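Local coordinates for PbSGBP-B lipoprotein (Prevotella bryantii B14, PDB 6D2Y), which probably binds polysaccharide at the bacterial cell surface, as a magnesium-containing beta-sandwich lipoprotein encoded in a polysaccharide utilization locus, at residues Phe79-Ala84 with Pro105-Asp110; Thr233-Gly238 with Ala294-Leu299; Ser240-Arg245 with Glu281-Asn286. One frame throughout, in Å; residues are numbered along the deposited sequence.

Interaction 1 of 3, residues Phe79-Ala84 with Pro105-Asp110; sequences FNDQAA and PSVVTD
Asn80 and Asp81, the central pair of a type II' beta turn from Phe79 to Gln82, reach over to the loop 105-110. The turn is the hairpin bend between strands 74-79 and 82-83, and the loop leads into strand 111-116 of the same sheet. Asn80 suits the first corner because its positive phi of 57° is one that asparagine adopts more readily than most residues. Its CB packs on Pro105 CB at 3.6 Å, while OD1 gathers two consecutive backbone N-H groups. Asp110 N meets Asn80 OD1 almost head-on to the carbonyl, at 3.0 Å, and Thr109 N, 3.1 Å from Asn80 OD1, comes in from the side, tilted 24° from the carbonyl plane. The amide's other end, ND2, gives a hydrogen to a water that donates in turn to Asp110 OD1; Asp110 OD2 pairs with Lys206.

Asp81 does the same job one residue on. With chi1 at 53°, CG sits between the backbone N and the carbonyl carbon, and Asp81 OD2 takes a nearly straight bond from Val107 N at 3.1 Å and a weak one from Ser106 N. The Val107 donor lies above the carboxylate plane. Asp81 OD1 rests against Pro105, 3.3 Å from Pro105 CB, and is held from the turn's own side by Gln82, whose NE2 donates to Asp81 OD1 at 2.9 Å.

Interaction 2 of 3, residues Thr233-Gly238 with Ala294-Leu299; sequences TNEVLG and ASHPRL
Thr233 and Ala294 bring the two irregular segments together, their CA atoms 6.0 Å apart, and at a second near approach the CA atoms of Leu237 and His296 are 7.1 Å apart. The carboxylate of Glu235 carries the polar half of the contact. Its chain is extended beyond CG (chi2 174°), long enough to span the gap, and each oxygen finds a donor in the other segment. Glu235 OE1 receives His296 N at 2.8 Å through its syn lone pair, in a nearly straight bond, whereas Glu235 OE2 is met on its own syn side by Ser295 OG, which donates at 2.7 Å. The anti lone pair of Glu235 OE1 is taken by Thr233 OG1, 2.9 Å from it, so this single atom accepts two hydrogens. Thr233 OG1 is bonded in addition to Asn230, which also holds the backbone carbonyl of Glu235.

Threonine suits its place because both its branches lie against Pro297 as well: OG1 is the nearer, 3.3 Å from Pro297 CD, and the methyl CG2 packs beside it. Leu237, whose side chain is about 11 Å from the bound magnesium ion, touches the same ring, its CD2 being 3.9 Å from Pro297 CD. The side chains of Leu237 and Leu299 run past each other in opposite directions, meeting at CD1 of the first and CD2 of the second. The arrangement is loop-to-loop packing in a beta-sandwich glycan-binding domain, a carboxylate accepting from several donors beside apolar contacts that continue onto Phe224 and Tyr282.

Interaction 3 of 3, residues Ser240-Arg245 with Glu281-Asn286; sequences SGWHDR and EYWAGN
Ser240 meets Tyr282 in a single beta bridge at the end of strand 279-282, an outermost strand of its sheet in the putative xyloglucan-binding domain. Ser240 N donates to Glu281 O at 3.0 Å; the bond modelled on the other side of Tyr282, from Trp283 N to Ser240 O, is unusually short and so doubtful in detail. Serine fits here because its side chain is small, and CB rests 3.5 Å from Tyr282 CD1. With OG anti to the backbone N (chi1 -177°), the hydroxyl faces Trp283 O, again at a distance too short to be trusted in detail. The tyrosine hydroxyl is bonded elsewhere, to Pro297 O.

Gly241 CA sits over a face of Trp283, 3.7 Å from the centroid of the six-membered ring in a CH-pi contact; glycine suits the spot, since a CB there would clash with Glu281 CB. The far rim of that indole then points into the face of Trp242, a T-shaped pair with planes 70° apart; Trp283 CH2 comes 3.8 Å from Trp242 CG. Trp283 NE1, at the other end of the indole, is bonded to Asn425.

Glu281 holds the next part of the loop. Glu281 OE1 accepts from two successive amides, Trp242 N at 2.9 Å and His243 N at 3.0 Å. Glu281 OE2 presents its syn lone pair to His243 ND1, 2.7 Å away and in the plane of the imidazole, and takes a further hydrogen bond from Ser279 OG. Four donors thus converge on one carboxylate, which would be expected to stabilise its ionised form, and the bond from ND1 implies that this nitrogen of His243 bears a proton.

How the interactions relate
From the N terminus, interaction 1 comes first: it folds the loop before strand 111-116 against the hairpin bend of the mixed sheet in the N-terminal part, and is complete well before the others begin. The chain then passes through the IPT/TIG region into the putative glycan-binding domain on the opposite side of the centre, where the nearest atoms of the other contacts lie about 46 Å or more away. There interaction 2 closes the span from 233-238 to 294-299, and interaction 3 closes a shorter one within it. These two touch, His296 O with Gly285 N being a probable hydrogen bond, which unites the loops around strand 279-282.

Interaction 1 of 3, residues Phe79-Ala84 with Pro105-Asp110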
# COMPACT_ATOMS: atom_id res chain seq x y z
N PHE A 79 -8.42 -33.40 4.23
CA PHE A 79 -7.22 -32.64 4.54
C PHE A 79 -7.58 -31.63 5.62
O PHE A 79 -8.35 -30.69 5.36
CB PHE A 79 -6.69 -31.95 3.29
CG PHE A 79 -6.07 -32.88 2.30
CD1 PHE A 79 -6.85 -33.55 1.36
CD2 PHE A 79 -4.71 -33.10 2.29
CE1 PHE A 79 -6.27 -34.41 0.44
CE2 PHE A 79 -4.12 -33.95 1.38
CZ PHE A 79 -4.91 -34.61 0.45
N ASN A 80 -7.06 -31.84 6.83
CA ASN A 80 -7.45 -31.06 8.01
C ASN A 80 -8.96 -31.24 8.19
O ASN A 80 -9.40 -32.38 8.38
CB ASN A 80 -6.96 -29.62 7.88
CG ASN A 80 -5.48 -29.53 7.65
OD1 ASN A 80 -4.67 -29.80 8.55
ND2 ASN A 80 -5.09 -29.15 6.44
N ASP A 81 -9.76 -30.18 8.11
CA ASP A 81 -11.21 -30.29 8.22
C ASP A 81 -11.90 -30.15 6.87
O ASP A 81 -13.13 -30.00 6.82
CB ASP A 81 -11.74 -29.24 9.19
CG ASP A 81 -11.27 -27.83 8.85
OD1 ASP A 81 -10.60 -27.66 7.81
OD2 ASP A 81 -11.57 -26.90 9.63
N GLN A 82 -11.15 -30.19 5.77
CA GLN A 82 -11.69 -30.01 4.43
C GLN A 82 -11.80 -31.36 3.75
O GLN A 82 -10.79 -32.07 3.59
CB GLN A 82 -10.81 -29.06 3.62
CG GLN A 82 -10.64 -27.69 4.26
CD GLN A 82 -11.96 -26.98 4.48
OE1 GLN A 82 -12.77 -26.87 3.56
NE2 GLN A 82 -12.17 -26.49 5.69
N ALA A 83 -13.01 -31.72 3.33
CA ALA A 83 -13.23 -32.98 2.65
C ALA A 83 -12.77 -32.89 1.20
O ALA A 83 -13.03 -31.90 0.51
CB ALA A 83 -14.70 -33.38 2.71
N ALA A 84 -12.08 -33.93 0.74
CA ALA A 84 -11.66 -34.01 -0.64
C ALA A 84 -12.69 -34.78 -1.47
O ALA A 84 -13.56 -35.48 -0.93
CB ALA A 84 -10.29 -34.69 -0.75
N PRO A 105 -8.21 -24.34 5.74
CA PRO A 105 -8.75 -25.06 6.90
C PRO A 105 -8.93 -24.14 8.10
O PRO A 105 -8.07 -23.30 8.39
CB PRO A 105 -7.69 -26.13 7.17
CG PRO A 105 -6.42 -25.54 6.62
CD PRO A 105 -6.83 -24.74 5.42
N SER A 106 -10.06 -24.30 8.80
CA SER A 106 -10.34 -23.48 9.98
C SER A 106 -9.61 -24.02 11.21
O SER A 106 -9.12 -23.24 12.03
CB SER A 106 -11.84 -23.41 10.23
OG SER A 106 -12.47 -22.53 9.31
N VAL A 107 -9.55 -25.34 11.37
CA VAL A 107 -8.75 -25.99 12.40
C VAL A 107 -7.71 -26.85 11.68
O VAL A 107 -8.06 -27.77 10.94
CB VAL A 107 -9.62 -26.81 13.37
CG1 VAL A 107 -10.60 -27.69 12.61
CG2 VAL A 107 -8.73 -27.65 14.29
N VAL A 108 -6.44 -26.51 11.86
CA VAL A 108 -5.35 -27.18 11.16
C VAL A 108 -4.69 -28.18 12.10
O VAL A 108 -4.34 -27.84 13.24
CB VAL A 108 -4.33 -26.15 10.62
CG1 VAL A 108 -3.87 -25.20 11.72
CG2 VAL A 108 -3.13 -26.85 9.99
N THR A 109 -4.54 -29.41 11.63
CA THR A 109 -3.88 -30.45 12.41
C THR A 109 -2.71 -31.07 11.66
O THR A 109 -2.03 -31.94 12.22
CB THR A 109 -4.87 -31.55 12.82
OG1 THR A 109 -5.62 -31.98 11.67
CG2 THR A 109 -5.82 -31.03 13.88
N ASP A 110 -2.44 -30.65 10.42
CA ASP A 110 -1.36 -31.19 9.61
C ASP A 110 -1.47 -32.71 9.49
O ASP A 110 -0.51 -33.45 9.70
CB ASP A 110 0.01 -30.78 10.16
CG ASP A 110 0.31 -29.31 9.92
OD1 ASP A 110 -0.36 -28.68 9.08
OD2 ASP A 110 1.24 -28.78 10.58
O HOH W 1 -2.07 -28.40 7.05

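Interaction 2 of 3, residues Thr233-Gly238 with Ala294-Leu299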
# COMPACT_ATOMS: atom_id res chain seq x y z
N THR A 233 19.89 21.95 3.63
CA THR A 233 19.94 23.40 3.78
C THR A 233 19.52 23.88 5.15
O THR A 233 19.46 25.10 5.37
CB THR A 233 19.08 24.07 2.71
OG1 THR A 233 17.70 23.71 2.89
CG2 THR A 233 19.53 23.65 1.32
N ASN A 234 19.23 22.97 6.09
CA ASN A 234 18.81 23.34 7.44
C ASN A 234 17.56 24.22 7.42
O ASN A 234 17.43 25.17 8.19
CB ASN A 234 19.95 24.02 8.20
CG ASN A 234 19.70 24.10 9.70
OD1 ASN A 234 18.86 23.37 10.23
ND2 ASN A 234 20.42 24.98 10.38
N GLU A 235 16.63 23.90 6.53
CA GLU A 235 15.38 24.63 6.40
C GLU A 235 14.21 23.69 6.63
O GLU A 235 14.25 22.52 6.23
CB GLU A 235 15.25 25.28 5.02
CG GLU A 235 16.16 26.48 4.79
CD GLU A 235 16.09 26.99 3.37
OE1 GLU A 235 16.39 26.21 2.44
OE2 GLU A 235 15.74 28.18 3.18
N VAL A 236 13.16 24.20 7.27
CA VAL A 236 11.90 23.49 7.39
C VAL A 236 11.10 23.82 6.14
O VAL A 236 10.57 24.92 5.99
CB VAL A 236 11.15 23.88 8.67
CG1 VAL A 236 9.95 22.96 8.87
CG2 VAL A 236 12.08 23.80 9.87
N LEU A 237 11.03 22.86 5.22
CA LEU A 237 10.38 23.10 3.93
C LEU A 237 8.89 23.31 4.10
O LEU A 237 8.23 22.67 4.93
CB LEU A 237 10.64 21.93 2.99
CG LEU A 237 12.10 21.52 2.79
CD1 LEU A 237 12.20 20.37 1.80
CD2 LEU A 237 12.93 22.71 2.33
N GLY A 238 8.34 24.22 3.30
CA GLY A 238 6.92 24.50 3.30
C GLY A 238 6.48 25.07 1.97
O GLY A 238 6.64 24.43 0.93
N ALA A 294 21.18 26.64 -2.28
CA ALA A 294 21.51 26.86 -0.88
C ALA A 294 20.27 27.14 -0.05
O ALA A 294 20.28 26.94 1.16
CB ALA A 294 22.50 28.02 -0.75
N SER A 295 19.19 27.60 -0.69
CA SER A 295 17.88 27.75 -0.08
C SER A 295 16.86 27.05 -0.96
O SER A 295 16.90 27.19 -2.19
CB SER A 295 17.52 29.23 0.12
OG SER A 295 16.29 29.36 0.81
N HIS A 296 15.95 26.31 -0.33
CA HIS A 296 14.95 25.49 -1.01
C HIS A 296 15.62 24.45 -1.90
O HIS A 296 15.64 24.61 -3.13
CB HIS A 296 13.99 26.35 -1.83
CG HIS A 296 13.25 27.38 -1.03
ND1 HIS A 296 12.58 28.43 -1.60
CD2 HIS A 296 13.08 27.50 0.31
CE1 HIS A 296 12.03 29.17 -0.66
NE2 HIS A 296 12.31 28.62 0.51
N PRO A 297 16.17 23.38 -1.33
CA PRO A 297 16.88 22.40 -2.15
C PRO A 297 15.94 21.58 -3.01
O PRO A 297 14.72 21.55 -2.80
CB PRO A 297 17.57 21.51 -1.11
CG PRO A 297 16.66 21.58 0.08
CD PRO A 297 16.08 22.97 0.08
N ARG A 298 16.52 20.92 -4.00
CA ARG A 298 15.76 19.96 -4.80
C ARG A 298 15.32 18.80 -3.93
O ARG A 298 16.07 18.33 -3.06
CB ARG A 298 16.61 19.46 -5.97
CG ARG A 298 16.75 20.48 -7.10
CD ARG A 298 18.06 20.33 -7.87
NE ARG A 298 18.20 19.02 -8.50
CZ ARG A 298 19.19 18.17 -8.25
NH1 ARG A 298 20.14 18.49 -7.39
NH2 ARG A 298 19.24 17.00 -8.88
N LEU A 299 14.09 18.33 -4.14
CA LEU A 299 13.56 17.26 -3.31
C LEU A 299 14.34 15.96 -3.51
O LEU A 299 14.43 15.15 -2.58
CB LEU A 299 12.08 17.04 -3.61
CG LEU A 299 11.18 18.21 -3.21
CD1 LEU A 299 9.74 17.92 -3.58
CD2 LEU A 299 11.31 18.49 -1.72

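Interaction 3 of 3, residues Ser240-Arg245 with Glu281-Asn286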
# COMPACT_ATOMS: atom_id res chain seq x y z
N SER A 240 6.76 27.17 -1.33
CA SER A 240 7.83 27.64 -2.21
C SER A 240 7.29 27.79 -3.62
O SER A 240 7.63 27.01 -4.51
CB SER A 240 9.02 26.69 -2.18
OG SER A 240 10.08 27.19 -2.98
N GLY A 241 6.43 28.79 -3.83
CA GLY A 241 5.79 28.99 -5.11
C GLY A 241 4.98 30.26 -5.13
O GLY A 241 5.34 31.24 -4.48
N TRP A 242 3.87 30.25 -5.87
CA TRP A 242 3.03 31.43 -6.00
C TRP A 242 1.91 31.48 -4.97
O TRP A 242 1.66 32.54 -4.38
CB TRP A 242 2.43 31.50 -7.41
CG TRP A 242 3.35 32.07 -8.44
CD1 TRP A 242 4.52 32.74 -8.21
CD2 TRP A 242 3.19 32.03 -9.86
NE1 TRP A 242 5.09 33.12 -9.40
CE2 TRP A 242 4.29 32.69 -10.43
CE3 TRP A 242 2.21 31.50 -10.70
CZ2 TRP A 242 4.44 32.84 -11.81
CZ3 TRP A 242 2.36 31.64 -12.07
CH2 TRP A 242 3.47 32.30 -12.61
N HIS A 243 1.23 30.36 -4.74
CA HIS A 243 0.03 30.32 -3.91
C HIS A 243 0.34 29.59 -2.61
O HIS A 243 0.37 28.35 -2.57
CB HIS A 243 -1.11 29.67 -4.69
CG HIS A 243 -1.25 30.19 -6.09
ND1 HIS A 243 -0.87 29.46 -7.19
CD2 HIS A 243 -1.70 31.38 -6.55
CE1 HIS A 243 -1.10 30.18 -8.28
NE2 HIS A 243 -1.60 31.34 -7.92
N ASP A 244 0.57 30.36 -1.55
CA ASP A 244 0.98 29.81 -0.27
C ASP A 244 -0.20 29.18 0.45
O ASP A 244 -1.30 29.75 0.49
CB ASP A 244 1.61 30.90 0.60
CG ASP A 244 2.63 31.72 -0.15
OD1 ASP A 244 3.45 31.14 -0.88
OD2 ASP A 244 2.62 32.96 0.00
N ARG A 245 0.03 28.02 1.05
CA ARG A 245 -1.01 27.28 1.75
C ARG A 245 -0.82 27.39 3.25
O ARG A 245 0.27 27.69 3.75
CB ARG A 245 -1.01 25.81 1.31
CG ARG A 245 -1.41 25.60 -0.14
CD ARG A 245 -2.91 25.44 -0.31
NE ARG A 245 -3.64 26.68 -0.08
CZ ARG A 245 -3.78 27.65 -0.98
NH1 ARG A 245 -3.23 27.52 -2.18
NH2 ARG A 245 -4.46 28.74 -0.69
N GLU A 281 2.41 24.29 -3.65
CA GLU A 281 3.52 24.35 -4.60
C GLU A 281 4.83 24.48 -3.84
O GLU A 281 5.03 25.45 -3.11
CB GLU A 281 3.34 25.52 -5.57
CG GLU A 281 1.99 25.55 -6.28
CD GLU A 281 1.51 26.96 -6.58
OE1 GLU A 281 2.21 27.93 -6.22
OE2 GLU A 281 0.41 27.10 -7.17
N TYR A 282 5.72 23.50 -4.01
CA TYR A 282 7.11 23.61 -3.58
C TYR A 282 7.99 23.58 -4.82
O TYR A 282 8.16 22.53 -5.44
CB TYR A 282 7.50 22.50 -2.61
CG TYR A 282 8.97 22.58 -2.23
CD1 TYR A 282 9.39 23.40 -1.19
CD2 TYR A 282 9.94 21.87 -2.92
CE1 TYR A 282 10.72 23.50 -0.84
CE2 TYR A 282 11.28 21.96 -2.59
CZ TYR A 282 11.66 22.78 -1.54
OH TYR A 282 12.99 22.87 -1.20
N TRP A 283 8.56 24.73 -5.16
CA TRP A 283 9.48 24.85 -6.29
C TRP A 283 10.89 25.04 -5.74
O TRP A 283 11.13 25.93 -4.92
CB TRP A 283 9.07 26.01 -7.19
CG TRP A 283 7.63 25.94 -7.64
CD1 TRP A 283 6.84 24.83 -7.68
CD2 TRP A 283 6.82 27.03 -8.11
NE1 TRP A 283 5.59 25.16 -8.14
CE2 TRP A 283 5.55 26.50 -8.42
CE3 TRP A 283 7.05 28.39 -8.30
CZ2 TRP A 283 4.51 27.29 -8.90
CZ3 TRP A 283 6.02 29.18 -8.78
CH2 TRP A 283 4.77 28.63 -9.08
N ALA A 284 11.81 24.19 -6.19
CA ALA A 284 13.19 24.27 -5.73
C ALA A 284 13.84 25.56 -6.21
O ALA A 284 13.55 26.06 -7.30
CB ALA A 284 13.99 23.07 -6.23
N GLY A 285 14.72 26.11 -5.39
CA GLY A 285 15.40 27.35 -5.67
C GLY A 285 14.83 28.51 -4.88
O GLY A 285 13.77 28.42 -4.25
N ASN A 286 15.56 29.62 -4.90
CA ASN A 286 15.14 30.83 -4.20
C ASN A 286 15.79 32.05 -4.85
O ASN A 286 16.51 32.82 -4.21
CB ASN A 286 15.46 30.72 -2.71
CG ASN A 286 14.73 31.76 -1.87
OD1 ASN A 286 13.67 32.25 -2.26
ND2 ASN A 286 15.28 32.08 -0.71
O HOH W 2 1.88 26.29 -1.65
O HOH W 3 3.69 28.54 -2.65